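Local coordinates for protein Methylcobalamin\: coenzyme M methyltransferase (Methanosarcina mazei, PDB 4AY7) that transfers a methyl group from a methylated corrinoid to coenzyme M in methanogenesis, as a zinc-dependent TIM-barrel enzyme, at residues T85-A90 / G128-V133; V132-I137 / V200-D205. One frame throughout, in Å; residues are numbered along the deposited sequence.

Interaction 1: residues T85-A90 / G128-V133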
# COMPACT_ATOMS: atom_id res chain seq x y z
N THR A 85 -6.53 -8.39 -0.77
CA THR A 85 -7.49 -9.39 -0.29
C THR A 85 -6.93 -10.43 0.68
O THR A 85 -7.73 -11.26 1.24
CB THR A 85 -8.20 -10.19 -1.46
OG1 THR A 85 -7.24 -11.04 -2.11
CG2 THR A 85 -8.85 -9.27 -2.54
N VAL A 86 -5.65 -10.46 0.94
CA VAL A 86 -5.14 -11.53 1.77
C VAL A 86 -5.80 -11.60 3.17
O VAL A 86 -6.14 -12.69 3.68
CB VAL A 86 -3.59 -11.49 1.85
CG1 VAL A 86 -3.00 -12.49 2.86
CG2 VAL A 86 -2.98 -11.78 0.48
N LEU A 87 -5.85 -10.45 3.83
CA LEU A 87 -6.31 -10.41 5.19
C LEU A 87 -7.84 -10.64 5.19
O LEU A 87 -8.38 -11.37 6.00
CB LEU A 87 -5.91 -9.06 5.87
CG LEU A 87 -6.45 -8.86 7.33
CD1 LEU A 87 -6.02 -10.07 8.19
CD2 LEU A 87 -5.99 -7.50 7.89
N VAL A 88 -8.56 -9.99 4.29
CA VAL A 88 -10.03 -10.11 4.33
C VAL A 88 -10.47 -11.56 4.05
O VAL A 88 -11.43 -12.07 4.68
CB VAL A 88 -10.72 -9.08 3.40
CG1 VAL A 88 -10.49 -7.66 3.97
CG2 VAL A 88 -10.18 -9.11 2.00
N GLU A 89 -9.74 -12.25 3.19
CA GLU A 89 -9.96 -13.63 2.96
C GLU A 89 -9.65 -14.47 4.18
O GLU A 89 -10.40 -15.42 4.45
CB GLU A 89 -9.08 -14.13 1.84
CG GLU A 89 -9.25 -15.60 1.57
CD GLU A 89 -8.48 -16.06 0.32
OE1 GLU A 89 -7.36 -15.62 0.17
OE2 GLU A 89 -8.93 -16.88 -0.52
N ALA A 90 -8.56 -14.23 4.85
CA ALA A 90 -8.25 -14.91 6.13
C ALA A 90 -9.32 -14.64 7.19
O ALA A 90 -9.69 -15.58 7.91
CB ALA A 90 -6.87 -14.54 6.59
N GLY A 128 -6.08 -18.73 5.21
CA GLY A 128 -6.00 -18.13 3.88
C GLY A 128 -4.58 -18.21 3.36
O GLY A 128 -3.92 -19.21 3.52
N ARG A 129 -4.15 -17.09 2.77
CA ARG A 129 -2.83 -16.98 2.16
C ARG A 129 -1.86 -16.18 3.02
O ARG A 129 -0.76 -15.86 2.58
CB ARG A 129 -3.02 -16.42 0.77
CG ARG A 129 -3.77 -17.30 -0.17
CD ARG A 129 -4.00 -16.60 -1.51
NE ARG A 129 -5.02 -15.55 -1.43
CZ ARG A 129 -4.85 -14.30 -1.82
NH1 ARG A 129 -3.71 -13.93 -2.35
NH2 ARG A 129 -5.86 -13.44 -1.69
N ILE A 130 -2.21 -15.96 4.29
CA ILE A 130 -1.31 -15.30 5.20
C ILE A 130 0.02 -16.04 5.22
O ILE A 130 1.10 -15.44 5.07
CB ILE A 130 -1.93 -15.06 6.62
CG1 ILE A 130 -2.96 -13.91 6.49
CG2 ILE A 130 -0.84 -14.58 7.62
CD1 ILE A 130 -3.70 -13.60 7.76
N PRO A 131 -0.03 -17.34 5.34
CA PRO A 131 1.24 -18.02 5.30
C PRO A 131 2.02 -17.97 3.96
O PRO A 131 3.25 -18.14 3.99
CB PRO A 131 0.83 -19.48 5.60
CG PRO A 131 -0.48 -19.38 6.33
CD PRO A 131 -1.15 -18.28 5.56
N VAL A 132 1.36 -17.72 2.84
CA VAL A 132 2.08 -17.51 1.57
C VAL A 132 2.89 -16.18 1.63
O VAL A 132 4.09 -16.16 1.26
CB VAL A 132 1.11 -17.40 0.38
CG1 VAL A 132 1.89 -17.27 -0.90
CG2 VAL A 132 0.29 -18.70 0.22
N VAL A 133 2.25 -15.11 2.11
CA VAL A 133 2.90 -13.82 2.23
C VAL A 133 4.05 -13.86 3.22
O VAL A 133 5.14 -13.40 2.89
CB VAL A 133 1.91 -12.73 2.65
CG1 VAL A 133 2.68 -11.41 2.87
CG2 VAL A 133 0.86 -12.56 1.53
O HOH W 1 -5.86 -14.96 2.32
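The R129 chain turns about its CG-CD bond, and chi3 of -74° places NE beside E89 OE1. E89 holds CG anti to its backbone N (chi1 179°), and its chain runs at about a right angle to that of R129. R129 NE donates to E89 OE1 at 2.8 Å, near the guanidinium plane, onto the syn lone pair. This bond belongs to a salt bridge. R129 NH2 makes a weak bond to the same OE1 at 3.2 Å and another weak one to T85 OG1 at 2.8 Å. CG2 of V86 lies over one face of the guanidinium, 3.6 Å from R129 NH1. V86 CG1 meets I130 CG1 at 3.9 Å, and V86 CG2 also reaches V133 CG2. I130 CD1 packs on A90 CB at 3.5 Å. A water ties E89 OE1 and V86 O to R129 N. The modified cysteine at position 83 takes a hydrogen bond from R129 NH1 on OD1, and its OD2 is hydrogen-bonded to T85 OG1. An alanine at R129 would probably leave the E89 carboxylate without its ionic mate and T85 OG1 without this donor. OE1 takes the NE bond, the water and a weak NH2 bond, and the guanidinium probably balances the charges of both E89 and the sulfinate.

Interaction 2: residues V132-I137 / V200-D205; sequences VVLEAI and VEAGAD
L134 and A202 bring the two backbones closest, with their CA atoms 5.7 Å apart. Residues 132-137 are all helical, within helix 130-144. Residues 200-202 are the last of helix 178-202. G203 then ends that helix in a Schellman motif, with a positive phi of 135°. Its N bonds back to V200 O at 3.0 Å. A CB at G203 would collide with the carbonyl O of A202 and crowd I137 CG2.

The side chains that meet are apolar: A202 is small, and L134 and I137 are larger. A202 CB points at the helix 130-144 and rests 3.8 Å from the carbonyl O of L134. It also touches L134 CD2 at 4.1 Å and I137 CG2 at 3.9 Å. I137 carries much of the contact through that CG2 branch, which stands anti to its backbone N. The methyl lies 3.4 Å from A202 O, 3.7 Å from G203 N and 3.8 Å from A204 N. It therefore packs against the backbone of the turn as well as against A202 CB. M199, just before this segment on helix 178-202, touches V133, L134 and I137. Beyond the turn, R141 of helix 130-144 bonds G203 O and forms a salt bridge with D205.

Helix 130-144 runs on to strand 150-155, and helix 178-202 leads into strand 206-210, its parallel neighbour. The contact joins two helices packed side by side, each preceding one of two neighbouring parallel strands, as expected of a TIM barrel.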
# COMPACT_ATOMS: atom_id res chain seq x y z
N VAL A 132 1.36 -17.72 2.84
CA VAL A 132 2.08 -17.51 1.57
C VAL A 132 2.89 -16.18 1.63
O VAL A 132 4.09 -16.16 1.26
CB VAL A 132 1.11 -17.40 0.38
CG1 VAL A 132 1.89 -17.27 -0.90
CG2 VAL A 132 0.29 -18.70 0.22
N VAL A 133 2.25 -15.11 2.11
CA VAL A 133 2.90 -13.82 2.23
C VAL A 133 4.05 -13.86 3.22
O VAL A 133 5.14 -13.40 2.89
CB VAL A 133 1.91 -12.73 2.65
CG1 VAL A 133 2.68 -11.41 2.87
CG2 VAL A 133 0.86 -12.56 1.53
N LEU A 134 3.87 -14.50 4.37
CA LEU A 134 4.96 -14.55 5.35
C LEU A 134 6.13 -15.34 4.82
O LEU A 134 7.27 -14.97 4.98
CB LEU A 134 4.46 -15.10 6.69
CG LEU A 134 3.30 -14.30 7.31
CD1 LEU A 134 2.96 -14.87 8.68
CD2 LEU A 134 3.61 -12.77 7.45
N GLU A 135 5.87 -16.44 4.18
CA GLU A 135 6.92 -17.20 3.60
C GLU A 135 7.64 -16.47 2.44
O GLU A 135 8.83 -16.60 2.29
CB GLU A 135 6.38 -18.55 3.17
CG GLU A 135 7.37 -19.37 2.38
CD GLU A 135 8.46 -20.02 3.25
OE1 GLU A 135 8.54 -19.78 4.52
OE2 GLU A 135 9.19 -20.86 2.67
N ALA A 136 6.91 -15.71 1.64
CA ALA A 136 7.52 -14.98 0.51
C ALA A 136 8.45 -13.87 1.01
O ALA A 136 9.53 -13.67 0.47
CB ALA A 136 6.48 -14.43 -0.47
N ILE A 137 8.07 -13.25 2.13
CA ILE A 137 8.92 -12.23 2.77
C ILE A 137 10.23 -12.84 3.18
O ILE A 137 11.27 -12.28 2.92
CB ILE A 137 8.24 -11.59 3.99
CG1 ILE A 137 7.04 -10.77 3.50
CG2 ILE A 137 9.28 -10.77 4.78
CD1 ILE A 137 6.05 -10.38 4.64
N VAL A 200 6.00 -7.79 9.81
CA VAL A 200 7.20 -7.25 10.40
C VAL A 200 8.07 -8.37 10.95
O VAL A 200 9.28 -8.38 10.68
CB VAL A 200 6.88 -6.18 11.50
CG1 VAL A 200 8.14 -5.77 12.27
CG2 VAL A 200 6.19 -4.95 10.86
N GLU A 201 7.48 -9.29 11.72
CA GLU A 201 8.26 -10.42 12.31
C GLU A 201 8.86 -11.26 11.21
O GLU A 201 9.93 -11.81 11.40
CB GLU A 201 7.43 -11.28 13.30
CG GLU A 201 7.17 -10.61 14.68
CD GLU A 201 5.77 -10.86 15.39
OE1 GLU A 201 4.99 -11.80 15.03
OE2 GLU A 201 5.42 -10.10 16.35
N ALA A 202 8.20 -11.36 10.06
CA ALA A 202 8.74 -12.13 8.93
C ALA A 202 9.88 -11.44 8.24
O ALA A 202 10.64 -12.10 7.55
CB ALA A 202 7.66 -12.49 7.86
N GLY A 203 9.99 -10.11 8.37
CA GLY A 203 11.10 -9.38 7.79
C GLY A 203 10.79 -8.08 7.03
O GLY A 203 11.73 -7.43 6.55
N ALA A 204 9.51 -7.66 6.99
CA ALA A 204 9.11 -6.37 6.38
C ALA A 204 9.63 -5.24 7.23
O ALA A 204 9.61 -5.28 8.47
CB ALA A 204 7.58 -6.22 6.23
N ASP A 205 10.08 -4.20 6.54
CA ASP A 205 10.68 -3.00 7.16
C ASP A 205 9.70 -1.84 7.24
O ASP A 205 9.83 -0.96 8.13
CB ASP A 205 11.90 -2.56 6.33
CG ASP A 205 13.00 -3.64 6.30
OD1 ASP A 205 13.54 -4.07 7.37
OD2 ASP A 205 13.25 -4.15 5.21

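Interactions 1 and 2 follow one another along helix 130-144, with centres 12 Å apart. They share V132 and V133. Interaction 1 joins the start of this helix to the short helix 86-90, by the R129-E89 salt bridge together with apolar packing of V86 and A90 on I130. Interaction 2 joins its next turns to the end of helix 178-202 by apolar packing. Helix 178-202 also runs beside interaction 1: its Y195 touches V86, L87 and V133. Interaction 1 is the nearer to the coenzyme M site. The side chain of T85 is about 7 Å from that of Q103, and that of V86 about 11 Å from that of Q38. Both glutamines bind coenzyme M in this protein, although it is absent from this model.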